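PDB 4TQM: lectin 2 from Agrocybe aegerita, which probably acts as a carbohydrate-binding lectin, holding glycans that end in N-acetylglucosamine between neighbouring sheets of a beta-propeller. Local coordinates for residues 24-29 against 48-53; 77-82 against 104-109; 98-103 against 148-153; 117-122 against 132-137. The protein carries 1 engineered substitution. All coordinates share one frame; numbering follows the deposited sequence.

Interaction 1. Residues 24-29 against 48-53; sequences FGLDGV and AQNAGG. With NAG (2-acetamido-2-deoxy-beta-D-glucopyranose), chain B.
The methyl group of A48 is pressed into a tight turn of backbone: its CB lies 3.1 Å from G25 O and 3.3 Å from G28 N, so a side chain of one carbon meets the polar rim of a loop at close quarters. The loop 24-29 reverses the chain between strands 20-24 and 29-32, with G25 N bonded to G28 O at its base. Opposite it, A48 to A51 forms a type I beta turn. A single direct hydrogen bond joins the two segments, from N50 N to L26 O (2.9 Å), with the donor in the carbonyl plane of L26. Next to this bond N50 OD1 sits beside L26 CB at 3.6 Å. CG of L26 stands anti to its carbonyl carbon (chi1 -61°), which sends CD2 alongside Q49 CB at 3.8 Å, while A51 CB rests near D27 O.

Two waters extend the polar seam. One accepts from Q49 N (2.8 Å) and lies 2.9 Å from G25 O; the other donates both to D27 OD1 and to N50 O, tying the exposed carboxylate to the turn. In this way the turn of one propeller sheet packs on the connection leading to the next. Just beyond, G52 O accepts a hydrogen bond from the acetamido N2 of the N-acetylglucosamine of chain B at 2.8 Å, nearly straight (162°). Since the two loops are joined largely through backbone atoms and water, main-chain shape probably helps to place the carbonyl of G52, which accepts the amide N-H of the sugar.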
# COMPACT_ATOMS: atom_id res chain seq x y z
N PHE A 24 -14.81 1.39 -2.58
CA PHE A 24 -15.46 0.58 -3.60
C PHE A 24 -16.50 -0.29 -2.91
O PHE A 24 -16.19 -1.38 -2.42
CB PHE A 24 -14.45 -0.27 -4.36
CG PHE A 24 -13.47 0.54 -5.18
CD1 PHE A 24 -13.73 0.81 -6.51
CD2 PHE A 24 -12.31 1.03 -4.61
CE1 PHE A 24 -12.85 1.55 -7.27
CE2 PHE A 24 -11.42 1.77 -5.37
CZ PHE A 24 -11.69 2.03 -6.70
N GLY A 25 -17.72 0.23 -2.84
CA GLY A 25 -18.82 -0.42 -2.14
C GLY A 25 -19.66 -1.28 -3.06
O GLY A 25 -19.31 -1.50 -4.22
N LEU A 26 -20.78 -1.77 -2.54
CA LEU A 26 -21.64 -2.69 -3.28
C LEU A 26 -22.33 -2.04 -4.49
O LEU A 26 -22.52 -2.69 -5.52
CB LEU A 26 -22.68 -3.32 -2.35
CG LEU A 26 -22.10 -4.13 -1.20
CD1 LEU A 26 -23.21 -4.73 -0.34
CD2 LEU A 26 -21.18 -5.23 -1.72
N ASP A 27 -22.70 -0.78 -4.36
CA ASP A 27 -23.45 -0.09 -5.41
C ASP A 27 -22.58 0.81 -6.28
O ASP A 27 -23.06 1.38 -7.27
CB ASP A 27 -24.60 0.71 -4.82
CG ASP A 27 -25.68 -0.17 -4.22
OD1 ASP A 27 -26.01 -1.20 -4.83
OD2 ASP A 27 -26.20 0.18 -3.14
N GLY A 28 -21.31 0.95 -5.92
CA GLY A 28 -20.40 1.81 -6.66
C GLY A 28 -19.38 2.45 -5.75
O GLY A 28 -19.26 2.10 -4.57
N VAL A 29 -18.64 3.41 -6.30
CA VAL A 29 -17.58 4.08 -5.55
C VAL A 29 -18.13 5.23 -4.70
O VAL A 29 -18.73 6.18 -5.22
CB VAL A 29 -16.48 4.60 -6.48
CG1 VAL A 29 -15.30 5.11 -5.67
CG2 VAL A 29 -16.03 3.51 -7.44
N ALA A 48 -18.06 -2.06 -8.89
CA ALA A 48 -18.73 -2.57 -7.70
C ALA A 48 -19.28 -3.98 -7.86
O ALA A 48 -19.56 -4.44 -8.97
CB ALA A 48 -19.84 -1.63 -7.30
N GLN A 49 -19.45 -4.66 -6.72
CA GLN A 49 -20.04 -5.99 -6.66
C GLN A 49 -21.36 -6.06 -7.40
O GLN A 49 -21.63 -7.00 -8.15
CB GLN A 49 -20.27 -6.39 -5.20
CG GLN A 49 -20.81 -7.80 -5.02
CD GLN A 49 -19.71 -8.84 -4.97
OE1 GLN A 49 -18.53 -8.51 -4.83
NE2 GLN A 49 -20.09 -10.11 -5.07
N ASN A 50 -22.20 -5.04 -7.20
CA ASN A 50 -23.52 -5.01 -7.79
C ASN A 50 -23.69 -3.88 -8.80
O ASN A 50 -24.80 -3.40 -9.04
CB ASN A 50 -24.59 -4.93 -6.70
CG ASN A 50 -24.44 -6.01 -5.66
OD1 ASN A 50 -24.22 -5.73 -4.48
ND2 ASN A 50 -24.55 -7.27 -6.09
N ALA A 51 -22.57 -3.46 -9.39
CA ALA A 51 -22.58 -2.47 -10.46
C ALA A 51 -21.37 -2.67 -11.35
O ALA A 51 -20.32 -2.08 -11.12
CB ALA A 51 -22.61 -1.06 -9.89
N GLY A 52 -21.51 -3.52 -12.37
CA GLY A 52 -20.41 -3.82 -13.26
C GLY A 52 -19.87 -5.22 -13.05
O GLY A 52 -19.04 -5.71 -13.81
N GLY A 53 -20.36 -5.88 -12.00
CA GLY A 53 -19.97 -7.24 -11.70
C GLY A 53 -18.53 -7.39 -11.24
O GLY A 53 -17.83 -8.32 -11.64
C1 NAG B . -17.90 -4.93 -17.66
C2 NAG B . -17.15 -4.15 -16.59
C3 NAG B . -17.94 -2.92 -16.17
C4 NAG B . -18.33 -2.11 -17.40
C5 NAG B . -19.10 -3.00 -18.36
C6 NAG B . -19.53 -2.25 -19.61
C7 NAG B . -15.69 -5.60 -15.34
C8 NAG B . -15.46 -6.42 -14.10
N2 NAG B . -16.87 -4.99 -15.45
O3 NAG B . -17.16 -2.13 -15.30
O4 NAG B . -19.12 -1.00 -17.02
O5 NAG B . -18.29 -4.10 -18.74
O6 NAG B . -18.37 -1.87 -20.33
O7 NAG B . -14.82 -5.52 -16.20
O HOH W 1 -17.72 -3.85 -4.63
O HOH W 2 -26.56 -1.56 -7.77

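Interaction 2. Residues 77-82 against 104-109; sequences FGNAGV and FGYDAG. With NAG (2-acetamido-2-deoxy-beta-D-glucopyranose), chain B; GAL (beta-D-galactopyranose), chain C; NAG (2-acetamido-2-deoxy-beta-D-glucopyranose), chain D; NAG (2-acetamido-2-deoxy-beta-D-glucopyranose), chain E.
N79 carries its CG anti to the carbonyl carbon (chi1 -72°) and Y106 carries its own anti to the backbone N; together these rotations lay the two side chains alongside each other, with N79 OD1 3.4 Å from Y106 CB. D107, turned like N79, brings its carboxylate over the amide of N79 in a stack whose planes are 26° apart, OD2 reaching N79 CB at 3.5 Å. The amide is held from outside as well, since H59 NE2 bonds to OD1, and its ND2 donates to O2 of the galactose of chain C, though the length of that bond as modelled is doubtful.

The backbones interlock beneath these groups. N79 O accepts two N-H groups, from D107 and, much straighter, from A108 (2.9 Å), while Y106 N donates to G78 O (3.0 Å). G105 lies so close that its CA is 3.1 Å from G78 O. In this beta-propeller the contact sets a turn within one four-stranded sheet against the connection to the next: residues 77-82 join strand 73-77 to strand 82-85. The loop 104-109 follows strand 98-101 and precedes strand 117-121. Towards the interior the contact turns apolar. F104 CB meets the F77 ring at its edge, in plane, 3.7 Å from CD1, and V82 CG2 comes up to the same CB. F104 O, also at the edge of the F77 ring, is gripped by R118 NH1.

Sugars flank both loops. N79 N donates a nearly straight hydrogen bond (177°) to O7 of the N-acetylglucosamine of chain B, and G109 O accepts one from N2 of the N-acetylglucosamine of chain E at 2.8 Å.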
# COMPACT_ATOMS: atom_id res chain seq x y z
N PHE A 77 -8.76 -2.66 -12.75
CA PHE A 77 -8.35 -3.80 -13.55
C PHE A 77 -9.47 -4.83 -13.54
O PHE A 77 -9.59 -5.62 -12.58
CB PHE A 77 -7.07 -4.42 -12.99
CG PHE A 77 -5.88 -3.48 -12.97
CD1 PHE A 77 -4.97 -3.49 -14.01
CD2 PHE A 77 -5.68 -2.61 -11.91
CE1 PHE A 77 -3.87 -2.64 -14.00
CE2 PHE A 77 -4.59 -1.76 -11.89
CZ PHE A 77 -3.69 -1.77 -12.94
N GLY A 78 -10.29 -4.80 -14.59
CA GLY A 78 -11.46 -5.65 -14.70
C GLY A 78 -11.28 -6.78 -15.69
O GLY A 78 -10.17 -7.31 -15.82
N ASN A 79 -12.34 -7.16 -16.39
CA ASN A 79 -12.28 -8.32 -17.27
C ASN A 79 -11.67 -8.05 -18.64
O ASN A 79 -10.67 -8.66 -19.01
CB ASN A 79 -13.67 -8.96 -17.42
CG ASN A 79 -14.11 -9.67 -16.16
OD1 ASN A 79 -13.29 -10.21 -15.41
ND2 ASN A 79 -15.42 -9.68 -15.91
N ALA A 80 -12.26 -7.13 -19.39
CA ALA A 80 -11.81 -6.87 -20.76
C ALA A 80 -10.64 -5.90 -20.83
O ALA A 80 -10.09 -5.66 -21.91
CB ALA A 80 -12.98 -6.38 -21.61
N GLY A 81 -10.24 -5.35 -19.69
CA GLY A 81 -9.13 -4.42 -19.65
C GLY A 81 -9.15 -3.50 -18.44
O GLY A 81 -9.78 -3.80 -17.42
N VAL A 82 -8.47 -2.36 -18.55
CA VAL A 82 -8.42 -1.40 -17.46
C VAL A 82 -9.38 -0.24 -17.70
O VAL A 82 -9.40 0.36 -18.77
CB VAL A 82 -6.99 -0.85 -17.26
CG1 VAL A 82 -6.95 0.12 -16.09
CG2 VAL A 82 -6.01 -2.00 -17.04
N PHE A 104 -3.97 -6.48 -18.94
CA PHE A 104 -3.94 -6.50 -17.47
C PHE A 104 -5.29 -6.88 -16.86
O PHE A 104 -5.60 -6.49 -15.73
CB PHE A 104 -3.45 -5.16 -16.90
CG PHE A 104 -2.08 -4.77 -17.35
CD1 PHE A 104 -0.95 -5.32 -16.75
CD2 PHE A 104 -1.90 -3.84 -18.36
CE1 PHE A 104 0.32 -4.95 -17.16
CE2 PHE A 104 -0.63 -3.47 -18.78
CZ PHE A 104 0.48 -4.03 -18.18
N GLY A 105 -6.08 -7.65 -17.60
CA GLY A 105 -7.41 -8.03 -17.15
C GLY A 105 -7.58 -9.52 -16.92
O GLY A 105 -6.75 -10.32 -17.37
N TYR A 106 -8.64 -9.90 -16.22
CA TYR A 106 -8.92 -11.30 -15.96
C TYR A 106 -9.15 -12.04 -17.28
O TYR A 106 -8.65 -13.15 -17.48
CB TYR A 106 -10.13 -11.47 -15.04
CG TYR A 106 -10.36 -12.90 -14.58
CD1 TYR A 106 -9.84 -13.35 -13.37
CD2 TYR A 106 -11.09 -13.79 -15.35
CE1 TYR A 106 -10.05 -14.65 -12.95
CE2 TYR A 106 -11.30 -15.09 -14.94
CZ TYR A 106 -10.78 -15.52 -13.73
OH TYR A 106 -10.99 -16.81 -13.32
N ASP A 107 -9.90 -11.42 -18.19
CA ASP A 107 -10.08 -11.99 -19.51
C ASP A 107 -8.97 -11.54 -20.46
O ASP A 107 -8.23 -12.37 -20.99
CB ASP A 107 -11.46 -11.62 -20.09
CG ASP A 107 -12.59 -12.34 -19.38
OD1 ASP A 107 -12.32 -13.39 -18.76
OD2 ASP A 107 -13.74 -11.86 -19.45
N ALA A 108 -8.85 -10.23 -20.64
CA ALA A 108 -7.83 -9.68 -21.52
C ALA A 108 -6.45 -9.75 -20.87
O ALA A 108 -6.03 -8.81 -20.19
CB ALA A 108 -8.17 -8.24 -21.88
N GLY A 109 -5.75 -10.86 -21.07
CA GLY A 109 -4.41 -11.03 -20.55
C GLY A 109 -4.26 -12.21 -19.61
O GLY A 109 -3.14 -12.60 -19.26
C1 NAG B . -17.90 -4.93 -17.66
C2 NAG B . -17.15 -4.15 -16.59
C3 NAG B . -17.94 -2.92 -16.17
C4 NAG B . -18.33 -2.11 -17.40
C5 NAG B . -19.10 -3.00 -18.36
C6 NAG B . -19.53 -2.25 -19.61
C7 NAG B . -15.69 -5.60 -15.34
C8 NAG B . -15.46 -6.42 -14.10
N2 NAG B . -16.87 -4.99 -15.45
O3 NAG B . -17.16 -2.13 -15.30
O4 NAG B . -19.12 -1.00 -17.02
O5 NAG B . -18.29 -4.10 -18.74
O6 NAG B . -18.37 -1.87 -20.33
O7 NAG B . -14.82 -5.52 -16.20
C1 GAL C . -18.04 -9.47 -19.24
C2 GAL C . -17.30 -8.38 -18.47
C3 GAL C . -17.88 -7.02 -18.83
C4 GAL C . -17.90 -6.83 -20.34
C5 GAL C . -18.54 -8.04 -21.03
C6 GAL C . -18.45 -7.92 -22.55
O2 GAL C . -17.39 -8.60 -17.08
O3 GAL C . -17.10 -6.01 -18.23
O4 GAL C . -16.58 -6.63 -20.81
O5 GAL C . -17.89 -9.23 -20.62
O6 GAL C . -18.94 -9.10 -23.15
C1 NAG D . -17.11 -14.68 -19.80
C2 NAG D . -17.73 -13.85 -20.93
C3 NAG D . -17.35 -12.39 -20.77
C4 NAG D . -17.69 -11.89 -19.37
C5 NAG D . -17.13 -12.83 -18.30
C6 NAG D . -17.62 -12.41 -16.92
C7 NAG D . -18.17 -14.55 -23.20
C8 NAG D . -17.60 -14.95 -24.53
N2 NAG D . -17.29 -14.34 -22.22
O1 NAG D . -17.51 -16.03 -19.93
O3 NAG D . -18.04 -11.61 -21.73
O4 NAG D . -17.14 -10.61 -19.20
O5 NAG D . -17.52 -14.17 -18.54
O6 NAG D . -19.02 -12.54 -16.87
O7 NAG D . -19.38 -14.42 -23.05
C1 NAG E . 0.60 -12.70 -21.33
C2 NAG E . 0.38 -11.52 -20.39
C3 NAG E . -0.29 -10.39 -21.15
C4 NAG E . 0.56 -10.03 -22.37
C5 NAG E . 0.82 -11.27 -23.22
C6 NAG E . 1.77 -10.93 -24.37
C7 NAG E . 0.14 -12.21 -18.06
C8 NAG E . -0.81 -12.55 -16.95
N2 NAG E . -0.41 -11.93 -19.24
O3 NAG E . -0.45 -9.26 -20.33
O4 NAG E . -0.07 -9.03 -23.14
O5 NAG E . 1.37 -12.32 -22.45
O6 NAG E . 2.04 -12.09 -25.13
O7 NAG E . 1.36 -12.21 -17.85

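Interaction 3. Residues 98-103 against 148-153; sequences KMVIAN and LNFGPA. With NAG (2-acetamido-2-deoxy-beta-D-glucopyranose), chain E.
V100 reaches from the edge strand 98-101 and packs against L148 and F150. Its CB already makes contact, 3.6 Å from F150 CD2 and close to L148 O. Of its two methyls, CG1 stands anti to the carbonyl carbon (chi1 -63°) and goes to L148 CB at 3.8 Å, whereas CG2 meets the F150 ring obliquely, 3.7 Å from CD2 and as near to CE2. The branched tip is thus shared between two side chains of the facing segment. At one end K98 bends back so that its CE meets L148 CD1; further along, I101 extends CD1 to G151 O (3.6 Å).

The end-to-end directions of the two segments differ by 8°, and their backbones are linked through water. One molecule donates to V100 O at 2.6 Å and accepts from F150 N. Here the outer strand of one propeller sheet packs on the loop that leads into strand 154-157, the outer strand of the next.

N103 ends the seam and begins the sugar site. Its OD1 accepts from O3 and its ND2 donates to O4 (2.7 Å, 172°) of the N-acetylglucosamine of chain E, while A153 CB flanks ND2 at 3.5 Å. W111 NE1 adds a weak bond to OD1, and ND2 a weak one to a water that also accepts from A153 N. One amide thereby serves adjacent hydroxyls as acceptor and donor, which is consistent with the two being recognised together, and the complementary bonds favour this amide orientation.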
# COMPACT_ATOMS: atom_id res chain seq x y z
N LYS A 98 -13.81 5.01 -18.83
CA LYS A 98 -13.32 4.63 -20.15
C LYS A 98 -12.34 3.47 -20.01
O LYS A 98 -11.54 3.44 -19.07
CB LYS A 98 -12.63 5.83 -20.81
CG LYS A 98 -13.58 6.79 -21.53
CD LYS A 98 -12.99 8.19 -21.66
CE LYS A 98 -11.52 8.16 -22.05
NZ LYS A 98 -11.29 7.54 -23.39
N MET A 99 -12.40 2.52 -20.94
CA MET A 99 -11.39 1.47 -20.98
C MET A 99 -10.17 1.98 -21.72
O MET A 99 -10.22 2.24 -22.92
CB MET A 99 -11.89 0.20 -21.66
CG MET A 99 -10.75 -0.80 -21.86
SD MET A 99 -11.20 -2.29 -22.75
CE MET A 99 -12.41 -2.95 -21.62
N VAL A 100 -9.06 2.11 -21.00
CA VAL A 100 -7.88 2.76 -21.55
C VAL A 100 -6.91 1.77 -22.20
O VAL A 100 -6.07 2.16 -23.00
CB VAL A 100 -7.15 3.59 -20.47
CG1 VAL A 100 -8.05 4.72 -20.00
CG2 VAL A 100 -6.74 2.71 -19.30
N ILE A 101 -7.06 0.49 -21.86
CA ILE A 101 -6.22 -0.54 -22.45
C ILE A 101 -6.85 -1.92 -22.31
O ILE A 101 -7.37 -2.28 -21.25
CB ILE A 101 -4.78 -0.53 -21.85
CG1 ILE A 101 -3.88 -1.55 -22.55
CG2 ILE A 101 -4.81 -0.76 -20.35
CD1 ILE A 101 -2.47 -1.60 -21.99
N ALA A 102 -6.80 -2.70 -23.39
CA ALA A 102 -7.32 -4.07 -23.39
C ALA A 102 -6.25 -5.06 -22.94
O ALA A 102 -5.89 -5.98 -23.69
CB ALA A 102 -7.86 -4.43 -24.76
N ASN A 103 -5.74 -4.88 -21.73
CA ASN A 103 -4.78 -5.82 -21.14
C ASN A 103 -4.82 -5.70 -19.62
O ASN A 103 -5.61 -4.92 -19.07
CB ASN A 103 -3.37 -5.56 -21.68
CG ASN A 103 -2.51 -6.82 -21.71
OD1 ASN A 103 -2.53 -7.62 -20.78
ND2 ASN A 103 -1.75 -7.00 -22.79
N LEU A 148 -5.10 9.63 -21.43
CA LEU A 148 -5.57 8.26 -21.24
C LEU A 148 -5.18 7.33 -22.38
O LEU A 148 -5.81 6.29 -22.59
CB LEU A 148 -7.07 8.22 -20.98
CG LEU A 148 -7.54 8.82 -19.65
CD1 LEU A 148 -9.02 8.57 -19.44
CD2 LEU A 148 -6.73 8.25 -18.50
N ASN A 149 -4.14 7.69 -23.12
CA ASN A 149 -3.61 6.82 -24.16
C ASN A 149 -2.45 6.00 -23.59
O ASN A 149 -1.37 6.54 -23.33
CB ASN A 149 -3.15 7.63 -25.37
CG ASN A 149 -4.28 8.41 -26.01
OD1 ASN A 149 -4.47 9.59 -25.72
ND2 ASN A 149 -5.03 7.75 -26.88
N PHE A 150 -2.68 4.71 -23.40
CA PHE A 150 -1.65 3.83 -22.85
C PHE A 150 -1.03 2.97 -23.94
O PHE A 150 -1.74 2.37 -24.75
CB PHE A 150 -2.23 2.95 -21.74
CG PHE A 150 -2.53 3.70 -20.47
CD1 PHE A 150 -1.67 3.61 -19.38
CD2 PHE A 150 -3.67 4.48 -20.36
CE1 PHE A 150 -1.95 4.30 -18.21
CE2 PHE A 150 -3.95 5.17 -19.19
CZ PHE A 150 -3.08 5.08 -18.12
N GLY A 151 0.30 2.91 -23.95
CA GLY A 151 1.01 2.05 -24.87
C GLY A 151 0.72 0.59 -24.56
O GLY A 151 0.18 0.28 -23.50
N PRO A 152 1.06 -0.30 -25.49
CA PRO A 152 0.83 -1.74 -25.32
C PRO A 152 1.62 -2.30 -24.14
O PRO A 152 2.69 -1.78 -23.82
CB PRO A 152 1.34 -2.34 -26.63
CG PRO A 152 2.31 -1.33 -27.15
CD PRO A 152 1.74 -0.00 -26.76
N ALA A 153 1.09 -3.33 -23.50
CA ALA A 153 1.80 -4.00 -22.41
C ALA A 153 3.07 -4.64 -22.95
O ALA A 153 3.01 -5.51 -23.82
CB ALA A 153 0.91 -5.03 -21.75
C1 NAG E . 0.60 -12.70 -21.33
C2 NAG E . 0.38 -11.52 -20.39
C3 NAG E . -0.29 -10.39 -21.15
C4 NAG E . 0.56 -10.03 -22.37
C5 NAG E . 0.82 -11.27 -23.22
C6 NAG E . 1.77 -10.93 -24.37
C7 NAG E . 0.14 -12.21 -18.06
C8 NAG E . -0.81 -12.55 -16.95
N2 NAG E . -0.41 -11.93 -19.24
O3 NAG E . -0.45 -9.26 -20.33
O4 NAG E . -0.07 -9.03 -23.14
O5 NAG E . 1.37 -12.32 -22.45
O6 NAG E . 2.04 -12.09 -25.13
O7 NAG E . 1.36 -12.21 -17.85
O HOH W 3 -4.80 3.43 -24.86
O HOH W 4 -1.66 -4.32 -24.88

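Interaction 4. Residues 117-122 against 132-137; sequences LRYLAD and IGFGEK. With GAL (beta-D-galactopyranose), chain F; NAG (2-acetamido-2-deoxy-beta-D-glucopyranose), chain E; NAG (2-acetamido-2-deoxy-beta-D-glucopyranose), chain G.
The rings of F134 and Y119 meet at the F134 edge: Y119 CD2 lies in the plane of the F134 ring, 3.9 Å from its CE2, and Y119 CE2 approaches that same CE2 at 3.8 Å. L117 CB reaches F134 CD2 at 4.0 Å. Beyond the two segments, R174 and F160 also pack against F134. The hydroxyl of Y119 is hydrogen-bonded to R174 O, so Y119 is tied to strand 173-177, against which F134 also packs.

Beneath the rings runs an antiparallel beta hairpin, the first two strands of a four-stranded sheet of the propeller. Y119 and I132 form a hydrogen-bonded pair, with Y119 N to I132 O at 2.8 Å and I132 N to Y119 O at 2.9 Å. L117 and F134 form another, although the bond from F134 N is weak. Between them R118 faces G133 in a non-hydrogen-bonded pair and turns its side chain to the other face, toward F77 and V60. I132 has an unusual second torsion (chi2 97°), which swings CD1 across to A121 CB at 3.7 Å.

After F134 the chain leaves the sheet and meets a bound trisaccharide. E136 N donates to O7 of the N-acetylglucosamine of chain E, 2.9 Å and essentially straight (179°), and E136 CB packs against C2 of the galactose of chain F. K137 bends its chain to bring NZ to O4 of that galactose (2.7 Å); a further bond from NZ to O6 of the N-acetylglucosamine of chain G is doubtful as modelled.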
# COMPACT_ATOMS: atom_id res chain seq x y z
N LEU A 117 0.59 -9.63 -9.79
CA LEU A 117 0.42 -8.35 -9.10
C LEU A 117 0.20 -7.24 -10.13
O LEU A 117 0.70 -7.32 -11.25
CB LEU A 117 1.63 -8.03 -8.23
CG LEU A 117 1.89 -9.00 -7.08
CD1 LEU A 117 3.29 -8.80 -6.50
CD2 LEU A 117 0.84 -8.84 -6.00
N ARG A 118 -0.56 -6.22 -9.76
CA ARG A 118 -0.80 -5.09 -10.66
C ARG A 118 -0.78 -3.75 -9.91
O ARG A 118 -1.56 -3.53 -8.99
CB ARG A 118 -2.11 -5.27 -11.43
CG ARG A 118 -1.98 -6.19 -12.65
CD ARG A 118 -3.34 -6.72 -13.10
NE ARG A 118 -3.92 -7.61 -12.11
CZ ARG A 118 -5.10 -8.21 -12.23
NH1 ARG A 118 -5.84 -8.02 -13.32
NH2 ARG A 118 -5.55 -9.01 -11.27
N TYR A 119 0.14 -2.88 -10.32
CA TYR A 119 0.37 -1.60 -9.67
C TYR A 119 0.23 -0.43 -10.65
O TYR A 119 0.32 -0.61 -11.87
CB TYR A 119 1.78 -1.55 -9.08
CG TYR A 119 2.05 -2.50 -7.94
CD1 TYR A 119 1.13 -2.67 -6.91
CD2 TYR A 119 3.23 -3.23 -7.89
CE1 TYR A 119 1.39 -3.53 -5.86
CE2 TYR A 119 3.49 -4.10 -6.85
CZ TYR A 119 2.57 -4.24 -5.84
OH TYR A 119 2.84 -5.11 -4.81
N LEU A 120 0.05 0.76 -10.09
CA LEU A 120 0.07 2.00 -10.84
C LEU A 120 1.14 2.92 -10.24
O LEU A 120 1.07 3.26 -9.05
CB LEU A 120 -1.29 2.68 -10.78
CG LEU A 120 -2.44 1.87 -11.37
CD1 LEU A 120 -3.76 2.33 -10.79
CD2 LEU A 120 -2.46 1.98 -12.89
N ALA A 121 2.12 3.30 -11.04
CA ALA A 121 3.25 4.07 -10.54
C ALA A 121 3.86 4.97 -11.61
O ALA A 121 3.92 4.61 -12.78
CB ALA A 121 4.32 3.14 -9.97
N ASP A 122 4.33 6.14 -11.18
CA ASP A 122 5.01 7.07 -12.07
C ASP A 122 6.50 6.74 -12.07
O ASP A 122 7.31 7.48 -11.50
CB ASP A 122 4.77 8.50 -11.59
CG ASP A 122 5.38 9.54 -12.52
OD1 ASP A 122 5.67 9.21 -13.68
OD2 ASP A 122 5.55 10.69 -12.07
N ILE A 132 2.16 -1.07 -14.11
CA ILE A 132 3.23 -2.05 -13.94
C ILE A 132 2.69 -3.33 -13.33
O ILE A 132 2.21 -3.32 -12.21
CB ILE A 132 4.39 -1.51 -13.06
CG1 ILE A 132 4.98 -0.23 -13.66
CG2 ILE A 132 5.48 -2.56 -12.91
CD1 ILE A 132 4.43 1.04 -13.04
N GLY A 133 2.77 -4.42 -14.08
CA GLY A 133 2.23 -5.68 -13.60
C GLY A 133 3.27 -6.78 -13.52
O GLY A 133 4.04 -6.98 -14.46
N PHE A 134 3.32 -7.48 -12.40
CA PHE A 134 4.11 -8.70 -12.30
C PHE A 134 3.23 -9.85 -12.77
O PHE A 134 2.38 -10.35 -12.03
CB PHE A 134 4.58 -8.94 -10.86
CG PHE A 134 5.51 -7.87 -10.35
CD1 PHE A 134 6.89 -8.04 -10.42
CD2 PHE A 134 5.01 -6.70 -9.80
CE1 PHE A 134 7.75 -7.06 -9.95
CE2 PHE A 134 5.87 -5.72 -9.33
CZ PHE A 134 7.23 -5.90 -9.41
N GLY A 135 3.44 -10.24 -14.02
CA GLY A 135 2.63 -11.27 -14.66
C GLY A 135 3.33 -12.61 -14.73
O GLY A 135 4.14 -12.96 -13.86
N GLU A 136 3.01 -13.37 -15.77
CA GLU A 136 3.47 -14.75 -15.90
C GLU A 136 4.94 -14.85 -16.27
O GLU A 136 5.70 -15.62 -15.67
CB GLU A 136 2.63 -15.48 -16.94
CG GLU A 136 2.79 -16.98 -16.92
CD GLU A 136 2.07 -17.62 -15.75
OE1 GLU A 136 1.34 -16.90 -15.03
OE2 GLU A 136 2.22 -18.85 -15.56
N LYS A 137 5.35 -14.08 -17.28
CA LYS A 137 6.69 -14.20 -17.84
C LYS A 137 7.65 -13.12 -17.33
O LYS A 137 8.79 -13.04 -17.78
CB LYS A 137 6.64 -14.17 -19.37
CG LYS A 137 5.79 -15.26 -19.98
CD LYS A 137 6.22 -16.64 -19.50
CE LYS A 137 5.53 -17.72 -20.30
NZ LYS A 137 4.05 -17.51 -20.33
C1 GAL F . 0.61 -17.62 -20.41
C2 GAL F . 0.70 -16.17 -19.97
C3 GAL F . 0.72 -15.21 -21.15
C4 GAL F . 1.71 -15.67 -22.22
C5 GAL F . 1.47 -17.14 -22.54
C6 GAL F . 2.44 -17.63 -23.61
O2 GAL F . -0.43 -15.86 -19.17
O3 GAL F . 1.07 -13.92 -20.70
O4 GAL F . 3.04 -15.48 -21.78
O5 GAL F . 1.63 -17.90 -21.36
O6 GAL F . 1.98 -18.86 -24.13
C1 NAG E . 0.60 -12.70 -21.33
C2 NAG E . 0.38 -11.52 -20.39
C3 NAG E . -0.29 -10.39 -21.15
C4 NAG E . 0.56 -10.03 -22.37
C5 NAG E . 0.82 -11.27 -23.22
C6 NAG E . 1.77 -10.93 -24.37
C7 NAG E . 0.14 -12.21 -18.06
C8 NAG E . -0.81 -12.55 -16.95
N2 NAG E . -0.41 -11.93 -19.24
O3 NAG E . -0.45 -9.26 -20.33
O4 NAG E . -0.07 -9.03 -23.14
O5 NAG E . 1.37 -12.32 -22.45
O6 NAG E . 2.04 -12.09 -25.13
O7 NAG E . 1.36 -12.21 -17.85
C1 NAG G . 0.32 -22.71 -18.23
C2 NAG G . -0.74 -21.80 -17.62
C3 NAG G . -0.90 -20.52 -18.45
C4 NAG G . 0.46 -19.86 -18.65
C5 NAG G . 1.47 -20.88 -19.17
C6 NAG G . 2.87 -20.31 -19.31
C7 NAG G . -2.24 -23.38 -16.52
C8 NAG G . -3.25 -22.97 -15.49
N2 NAG G . -2.00 -22.51 -17.51
O1 NAG G . 0.49 -23.89 -17.46
O3 NAG G . -1.78 -19.62 -17.81
O4 NAG G . 0.37 -18.78 -19.57
O5 NAG G . 1.54 -22.01 -18.32
O6 NAG G . 3.08 -19.85 -20.62
O7 NAG G . -1.68 -24.47 -16.41

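How the interactions relate
Interactions 1 and 2 stand on two sides of one bound sugar: their centres are about 17 Å apart and their nearest atoms about 5 Å, with the N-acetylglucosamine of chain B touching both. A second site repeats the pattern, since the N-acetylglucosamine of chain E is touched by interactions 2, 3 and 4. In each site one segment supplies a glycine carbonyl to N2 and the other a backbone N-H to O7. Interaction 2 therefore takes part in both sites. It is joined to interaction 3 (centres about 10 Å apart) through V82 pairing with V100 and I101, and to interaction 4 (about 13 Å) through F77 packing on R118 and L120.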